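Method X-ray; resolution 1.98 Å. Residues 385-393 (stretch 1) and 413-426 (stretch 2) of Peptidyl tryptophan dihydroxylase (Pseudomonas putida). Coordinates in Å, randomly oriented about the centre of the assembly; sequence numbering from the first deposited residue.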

ATOM      1  N   GLY A 385      11.088   5.552 -16.835  1.00 33.76           N
ATOM      2  CA  GLY A 385      11.353   6.635 -17.758  1.00 35.39           C
ATOM      3  C   GLY A 385      10.902   7.979 -17.230  1.00 30.56           C
ATOM      4  O   GLY A 385       9.962   8.089 -16.436  1.00 32.62           O
ATOM      5  N   VAL A 386      11.597   9.019 -17.668  1.00 28.39           N
ATOM      6  CA  VAL A 386      11.244  10.404 -17.402  1.00 31.52           C
ATOM      7  C   VAL A 386      10.813  11.020 -18.727  1.00 33.32           C
ATOM      8  O   VAL A 386      11.581  11.012 -19.699  1.00 32.20           O
ATOM      9  CB  VAL A 386      12.421  11.186 -16.803  1.00 33.05           C
ATOM     10  CG1 VAL A 386      11.966  12.603 -16.420  1.00 30.18           C
ATOM     11  CG2 VAL A 386      13.001  10.430 -15.616  1.00 31.24           C
ATOM     12  N   TRP A 387       9.593  11.563 -18.773  1.00 28.11           N
ATOM     13  CA  TRP A 387       9.108  12.157 -20.022  1.00 32.57           C
ATOM     14  C   TRP A 387       9.547  13.613 -20.194  1.00 32.27           C
ATOM     15  O   TRP A 387      10.142  13.979 -21.214  1.00 32.57           O
ATOM     16  CB  TRP A 387       7.581  12.043 -20.084  1.00 42.35           C
ATOM     17  CG  TRP A 387       6.937  12.540 -21.358  1.00 39.00           C
ATOM     18  CD1 TRP A 387       7.542  12.803 -22.564  1.00 41.14           C
ATOM     19  CD2 TRP A 387       5.547  12.827 -21.533  1.00 35.98           C
ATOM     20  NE1 TRP A 387       6.597  13.233 -23.478  1.00 39.60           N
ATOM     21  CE2 TRP A 387       5.371  13.263 -22.864  1.00 39.54           C
ATOM     22  CE3 TRP A 387       4.435  12.765 -20.686  1.00 40.41           C
ATOM     23  CZ2 TRP A 387       4.122  13.628 -23.368  1.00 37.99           C
ATOM     24  CZ3 TRP A 387       3.198  13.131 -21.186  1.00 41.87           C
ATOM     25  CH2 TRP A 387       3.055  13.558 -22.516  1.00 38.04           C
ATOM     26  N   HIS A 388       9.244  14.458 -19.217  1.00 37.14           N
ATOM     27  CA  HIS A 388       9.517  15.879 -19.338  1.00 44.72           C
ATOM     28  C   HIS A 388       9.806  16.453 -17.961  1.00 36.99           C
ATOM     29  O   HIS A 388       9.452  15.869 -16.936  1.00 40.75           O
ATOM     30  CB  HIS A 388       8.339  16.631 -19.985  1.00 45.08           C
ATOM     31  CG  HIS A 388       7.080  16.580 -19.175  1.00 47.53           C
ATOM     32  ND1 HIS A 388       6.704  17.589 -18.314  1.00 49.36           N
ATOM     33  CD2 HIS A 388       6.126  15.624 -19.069  1.00 51.52           C
ATOM     34  CE1 HIS A 388       5.570  17.261 -17.721  1.00 52.22           C
ATOM     35  NE2 HIS A 388       5.197  16.073 -18.161  1.00 52.86           N
ATOM     36  N   LEU A 389      10.468  17.606 -17.958  1.00 42.56           N
ATOM     37  CA  LEU A 389      10.632  18.441 -16.770  1.00 48.52           C
ATOM     38  C   LEU A 389       9.899  19.752 -17.027  1.00 42.94           C
ATOM     39  O   LEU A 389      10.342  20.557 -17.855  1.00 41.34           O
ATOM     40  CB  LEU A 389      12.108  18.698 -16.476  1.00 43.95           C
ATOM     41  CG  LEU A 389      12.979  17.474 -16.228  1.00 51.75           C
ATOM     42  CD1 LEU A 389      14.442  17.896 -16.235  1.00 38.91           C
ATOM     43  CD2 LEU A 389      12.588  16.793 -14.917  1.00 40.64           C
ATOM     44  N   GLN A 390       8.778  19.960 -16.331  1.00 56.32           N
ATOM     45  CA  GLN A 390       7.986  21.191 -16.455  1.00 53.51           C
ATOM     46  C   GLN A 390       7.717  21.544 -17.917  1.00 52.96           C
ATOM     47  O   GLN A 390       7.844  22.697 -18.329  1.00 60.66           O
ATOM     48  CB  GLN A 390       8.668  22.359 -15.736  1.00 56.14           C
ATOM     49  CG  GLN A 390       8.637  22.256 -14.217  1.00 53.32           C
ATOM     50  CD  GLN A 390       7.234  22.444 -13.636  1.00 66.25           C
ATOM     51  OE1 GLN A 390       6.605  23.486 -13.838  1.00 75.99           O
ATOM     52  NE2 GLN A 390       6.748  21.438 -12.895  1.00 57.61           N
ATOM     53  N   GLY A 391       7.375  20.531 -18.717  1.00 53.07           N
ATOM     54  CA  GLY A 391       7.030  20.712 -20.110  1.00 45.70           C
ATOM     55  C   GLY A 391       8.155  20.465 -21.091  1.00 54.19           C
ATOM     56  O   GLY A 391       7.888  20.305 -22.290  1.00 58.73           O
ATOM     57  N   VAL A 392       9.399  20.442 -20.624  1.00 49.00           N
ATOM     58  CA  VAL A 392      10.554  20.239 -21.490  1.00 46.71           C
ATOM     59  C   VAL A 392      10.755  18.738 -21.652  1.00 51.55           C
ATOM     60  O   VAL A 392      11.175  18.062 -20.712  1.00 42.89           O
ATOM     61  CB  VAL A 392      11.811  20.900 -20.916  1.00 45.45           C
ATOM     62  CG1 VAL A 392      12.942  20.854 -21.940  1.00 33.37           C
ATOM     63  CG2 VAL A 392      11.500  22.325 -20.490  1.00 46.59           C
ATOM     64  N   GLU A 393      10.445  18.214 -22.835  1.00 49.28           N
ATOM     65  CA  GLU A 393      10.683  16.803 -23.102  1.00 49.17           C
ATOM     66  C   GLU A 393      12.180  16.531 -23.162  1.00 37.06           C
ATOM     67  O   GLU A 393      12.935  17.277 -23.791  1.00 40.63           O
ATOM     68  CB  GLU A 393      10.026  16.379 -24.417  1.00 47.57           C
ATOM     69  CG  GLU A 393       8.551  16.689 -24.520  1.00 57.56           C
ATOM     70  CD  GLU A 393       7.906  15.996 -25.707  1.00 66.60           C
ATOM     71  OE1 GLU A 393       7.138  15.043 -25.476  1.00 64.62           O
ATOM     72  OE2 GLU A 393       8.176  16.392 -26.865  1.00 71.77           O
ATOM     73  N   GLY A 413      17.957  26.418 -27.100  1.00 45.55           N
ATOM     74  CA  GLY A 413      16.657  26.942 -27.450  1.00 44.31           C
ATOM     75  C   GLY A 413      15.739  27.231 -26.286  1.00 59.27           C
ATOM     76  O   GLY A 413      14.706  27.884 -26.475  1.00 58.73           O
ATOM     77  N   LEU A 414      16.076  26.754 -25.091  1.00 51.83           N
ATOM     78  CA  LEU A 414      15.216  26.937 -23.934  1.00 50.69           C
ATOM     79  C   LEU A 414      15.558  28.249 -23.236  1.00 42.64           C
ATOM     80  O   LEU A 414      16.583  28.873 -23.501  1.00 48.67           O
ATOM     81  CB  LEU A 414      15.358  25.757 -22.966  1.00 51.91           C
ATOM     82  CG  LEU A 414      15.138  24.350 -23.531  1.00 49.47           C
ATOM     83  CD1 LEU A 414      15.939  23.297 -22.745  1.00 44.99           C
ATOM     84  CD2 LEU A 414      13.657  24.025 -23.543  1.00 53.40           C
ATOM     85  N   SER A 415      14.676  28.668 -22.333  1.00 50.93           N
ATOM     86  CA  SER A 415      14.980  29.805 -21.483  1.00 49.82           C
ATOM     87  C   SER A 415      16.095  29.430 -20.519  1.00 58.53           C
ATOM     88  O   SER A 415      16.276  28.259 -20.176  1.00 50.42           O
ATOM     89  CB  SER A 415      13.745  30.248 -20.705  1.00 45.98           C
ATOM     90  OG  SER A 415      13.391  29.273 -19.736  1.00 56.79           O
ATOM     91  N   GLY A 416      16.848  30.443 -20.083  1.00 52.38           N
ATOM     92  CA  GLY A 416      17.992  30.192 -19.214  1.00 57.06           C
ATOM     93  C   GLY A 416      17.642  29.379 -17.986  1.00 54.89           C
ATOM     94  O   GLY A 416      18.449  28.572 -17.516  1.00 60.85           O
ATOM     95  N   GLU A 417      16.430  29.565 -17.456  1.00 50.12           N
ATOM     96  CA  GLU A 417      16.011  28.802 -16.289  1.00 59.91           C
ATOM     97  C   GLU A 417      15.707  27.354 -16.656  1.00 59.50           C
ATOM     98  O   GLU A 417      16.033  26.435 -15.895  1.00 56.01           O
ATOM     99  CB  GLU A 417      14.801  29.475 -15.636  1.00 54.46           C
ATOM    100  CG  GLU A 417      13.885  28.529 -14.885  1.00 66.92           C
ATOM    101  CD  GLU A 417      12.466  29.045 -14.798  1.00 76.63           C
ATOM    102  OE1 GLU A 417      11.894  29.050 -13.685  1.00 79.50           O
ATOM    103  OE2 GLU A 417      11.926  29.447 -15.852  1.00 82.55           O
ATOM    104  N   GLN A 418      15.087  27.133 -17.817  1.00 52.49           N
ATOM    105  CA  GLN A 418      14.889  25.767 -18.290  1.00 54.47           C
ATOM    106  C   GLN A 418      16.221  25.104 -18.636  1.00 43.98           C
ATOM    107  O   GLN A 418      16.404  23.907 -18.387  1.00 43.68           O
ATOM    108  CB  GLN A 418      13.944  25.752 -19.495  1.00 54.63           C
ATOM    109  CG  GLN A 418      12.498  26.117 -19.152  1.00 54.21           C
ATOM    110  CD  GLN A 418      11.588  26.121 -20.370  1.00 52.90           C
ATOM    111  OE1 GLN A 418      12.007  26.485 -21.470  1.00 48.01           O
ATOM    112  NE2 GLN A 418      10.334  25.718 -20.179  1.00 51.57           N
ATOM    113  N   GLN A 419      17.159  25.869 -19.202  1.00 43.62           N
ATOM    114  CA  GLN A 419      18.504  25.355 -19.457  1.00 45.64           C
ATOM    115  C   GLN A 419      19.182  24.882 -18.177  1.00 50.76           C
ATOM    116  O   GLN A 419      19.862  23.850 -18.178  1.00 43.55           O
ATOM    117  CB  GLN A 419      19.375  26.427 -20.107  1.00 52.22           C
ATOM    118  CG  GLN A 419      18.911  26.925 -21.443  1.00 46.82           C
ATOM    119  CD  GLN A 419      20.009  27.665 -22.157  1.00 56.99           C
ATOM    120  OE1 GLN A 419      21.172  27.612 -21.749  1.00 61.66           O
ATOM    121  NE2 GLN A 419      19.653  28.372 -23.220  1.00 52.48           N
ATOM    122  N   ARG A 420      19.056  25.654 -17.090  1.00 46.06           N
ATOM    123  CA  ARG A 420      19.681  25.258 -15.833  1.00 45.88           C
ATOM    124  C   ARG A 420      18.959  24.069 -15.219  1.00 43.48           C
ATOM    125  O   ARG A 420      19.593  23.205 -14.603  1.00 44.86           O
ATOM    126  CB  ARG A 420      19.712  26.438 -14.852  1.00 54.60           C
ATOM    127  CG  ARG A 420      20.721  27.537 -15.215  1.00 54.20           C
ATOM    128  CD  ARG A 420      20.833  28.606 -14.119  1.00 59.10           C
ATOM    129  NE  ARG A 420      19.531  29.184 -13.783  1.00 60.73           N
ATOM    130  CZ  ARG A 420      19.023  30.277 -14.357  1.00 70.12           C
ATOM    131  NH1 ARG A 420      19.709  30.912 -15.308  1.00 57.38           N
ATOM    132  NH2 ARG A 420      17.827  30.730 -13.990  1.00 58.26           N
ATOM    133  N   MET A 421      17.640  24.000 -15.404  1.00 41.03           N
ATOM    134  CA  MET A 421      16.873  22.852 -14.939  1.00 41.07           C
ATOM    135  C   MET A 421      17.317  21.574 -15.643  1.00 43.26           C
ATOM    136  O   MET A 421      17.509  20.534 -15.004  1.00 36.43           O
ATOM    137  CB  MET A 421      15.386  23.109 -15.166  1.00 47.20           C
ATOM    138  CG  MET A 421      14.448  22.009 -14.727  1.00 43.43           C
ATOM    139  SD  MET A 421      12.771  22.282 -15.374  1.00 50.61           S
ATOM    140  CE  MET A 421      13.100  22.478 -17.132  1.00 44.06           C
ATOM    141  N   VAL A 422      17.503  21.639 -16.964  1.00 32.62           N
ATOM    142  CA  VAL A 422      17.888  20.446 -17.708  1.00 35.06           C
ATOM    143  C   VAL A 422      19.297  20.007 -17.326  1.00 35.59           C
ATOM    144  O   VAL A 422      19.571  18.806 -17.202  1.00 31.63           O
ATOM    145  CB  VAL A 422      17.756  20.699 -19.220  1.00 36.45           C
ATOM    146  CG1 VAL A 422      18.606  19.703 -20.006  1.00 30.62           C
ATOM    147  CG2 VAL A 422      16.277  20.654 -19.622  1.00 38.50           C
ATOM    148  N   ARG A 423      20.203  20.969 -17.125  1.00 34.62           N
ATOM    149  CA  ARG A 423      21.575  20.646 -16.737  1.00 40.20           C
ATOM    150  C   ARG A 423      21.635  19.936 -15.390  1.00 33.40           C
ATOM    151  O   ARG A 423      22.441  19.018 -15.197  1.00 33.66           O
ATOM    152  CB  ARG A 423      22.415  21.919 -16.676  1.00 37.90           C
ATOM    153  CG  ARG A 423      22.678  22.549 -18.019  1.00 44.97           C
ATOM    154  CD  ARG A 423      23.555  23.782 -17.865  1.00 47.69           C
ATOM    155  NE  ARG A 423      24.001  24.288 -19.162  1.00 50.34           N
ATOM    156  CZ  ARG A 423      25.089  23.869 -19.804  1.00 49.60           C
ATOM    157  NH1 ARG A 423      25.862  22.931 -19.276  1.00 47.21           N
ATOM    158  NH2 ARG A 423      25.411  24.398 -20.975  1.00 49.05           N
ATOM    159  N   ARG A 424      20.826  20.383 -14.432  1.00 30.23           N
ATOM    160  CA  ARG A 424      20.802  19.738 -13.121  1.00 33.14           C
ATOM    161  C   ARG A 424      20.307  18.300 -13.217  1.00 35.24           C
ATOM    162  O   ARG A 424      20.839  17.412 -12.550  1.00 31.24           O
ATOM    163  CB  ARG A 424      19.921  20.537 -12.164  1.00 34.71           C
ATOM    164  CG  ARG A 424      20.533  21.850 -11.713  1.00 30.35           C
ATOM    165  CD  ARG A 424      19.798  22.386 -10.499  1.00 37.07           C
ATOM    166  NE  ARG A 424      18.354  22.478 -10.724  1.00 39.77           N
ATOM    167  CZ  ARG A 424      17.747  23.534 -11.260  1.00 40.06           C
ATOM    168  NH1 ARG A 424      18.463  24.591 -11.637  1.00 37.01           N
ATOM    169  NH2 ARG A 424      16.428  23.532 -11.432  1.00 36.81           N
ATOM    170  N   TRP A 425      19.273  18.053 -14.027  1.00 32.76           N
ATOM    171  CA  TRP A 425      18.809  16.680 -14.217  1.00 29.89           C
ATOM    172  C   TRP A 425      19.915  15.809 -14.804  1.00 30.77           C
ATOM    173  O   TRP A 425      20.165  14.699 -14.328  1.00 28.72           O
ATOM    174  CB  TRP A 425      17.565  16.663 -15.115  1.00 34.84           C
ATOM    175  CG  TRP A 425      16.904  15.322 -15.204  1.00 29.72           C
ATOM    176  CD1 TRP A 425      15.976  14.808 -14.344  1.00 32.21           C
ATOM    177  CD2 TRP A 425      17.126  14.319 -16.204  1.00 31.23           C
ATOM    178  NE1 TRP A 425      15.607  13.544 -14.752  1.00 29.56           N
ATOM    179  CE2 TRP A 425      16.297  13.225 -15.891  1.00 33.83           C
ATOM    180  CE3 TRP A 425      17.945  14.244 -17.343  1.00 31.84           C
ATOM    181  CZ2 TRP A 425      16.261  12.062 -16.674  1.00 33.19           C
ATOM    182  CZ3 TRP A 425      17.907  13.088 -18.120  1.00 30.06           C
ATOM    183  CH2 TRP A 425      17.067  12.016 -17.780  1.00 28.93           C
ATOM    184  N   LEU A 426      20.612  16.308 -15.827  1.00 29.97           N
ATOM    185  CA  LEU A 426      21.654  15.502 -16.455  1.00 29.43           C
ATOM    186  C   LEU A 426      22.761  15.158 -15.468  1.00 30.01           C
ATOM    187  O   LEU A 426      23.340  14.065 -15.521  1.00 33.48           O
ATOM    188  CB  LEU A 426      22.225  16.243 -17.661  1.00 27.97           C
ATOM    189  CG  LEU A 426      21.212  16.412 -18.805  1.00 38.54           C
ATOM    190  CD1 LEU A 426      21.729  17.412 -19.839  1.00 35.33           C
ATOM    191  CD2 LEU A 426      20.908  15.067 -19.453  1.00 29.12           C
TER

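What holds a tight β-turn against a helix when no hydrogen bond passes between them? The contact is made mainly by apolar side chains and buries 426 Å² over both sides. L389 and V392 lead on the hairpin, each covered over 83 Å², and W425 and M421 answer from the helix. L389 and V392 are the first and last residues of a type I' turn, and their backbones pair with each other: L389 N to V392 O and V392 N to L389 O are both 2.9 Å. The two bonds close the turn, and the CA-to-CB bonds of both residues point toward the helix.

How does L389 use its position? Its m,t rotamer carries CD1 to 3.5 Å from W425 CB, while its own CB lies 3.8 Å from M421 SD. One branched side chain thus touches two helix residues four positions apart, about one helical turn. M421 suits this place because its long, flexible thioether reaches out from the helix, t at chi1 and chi2, and then bends at chi3 to p. That bend brings CE to 3.4 Å from L389 O, a close packing contact of a methyl on a carbonyl oxygen.

Why does a compact valine serve at V392? Its two methyls branch directly from CB. Both lie near L414 CD2, just before the helix, V392 CG1 at 3.6 Å and V392 CG2 at 4.1 Å. CG1 also packs 4.1 Å from V422 CG2; CG2 lies 3.7 Å from M421 CE and 3.6 Å from Q418 NE2. The amide of Q418 therefore rests against a methyl, and its aliphatic portion suits a partly exposed position beside the apolar patch. Nearby, S415 caps the helix start: its OG accepts a weak hydrogen bond from Q418 N at 3.3 Å.

What does W425 add further along the helix? W425 is buried, and the hairpin stretch covers 69 Å² of it. V386 CG2 meets the ring at its edge, near the ring plane, 3.8 Å from W425 CZ2, so the contact extends beyond the turn itself to a residue preceding it.

How is the turn kept in shape for this packing? G391 has phi/psi of 97/-17°, where a CB would jam against the carbonyl oxygen of Q390, so glycine fits the turn. Its N donates to H388 ND1 at 3.0 Å, and W387 NE1 donates to E393 OE1 at 2.7 Å. Both bonds tie the hairpin to itself. Q390 also contributes, its CB 4.1 Å from M421 SD, though the end of its side chain leads away.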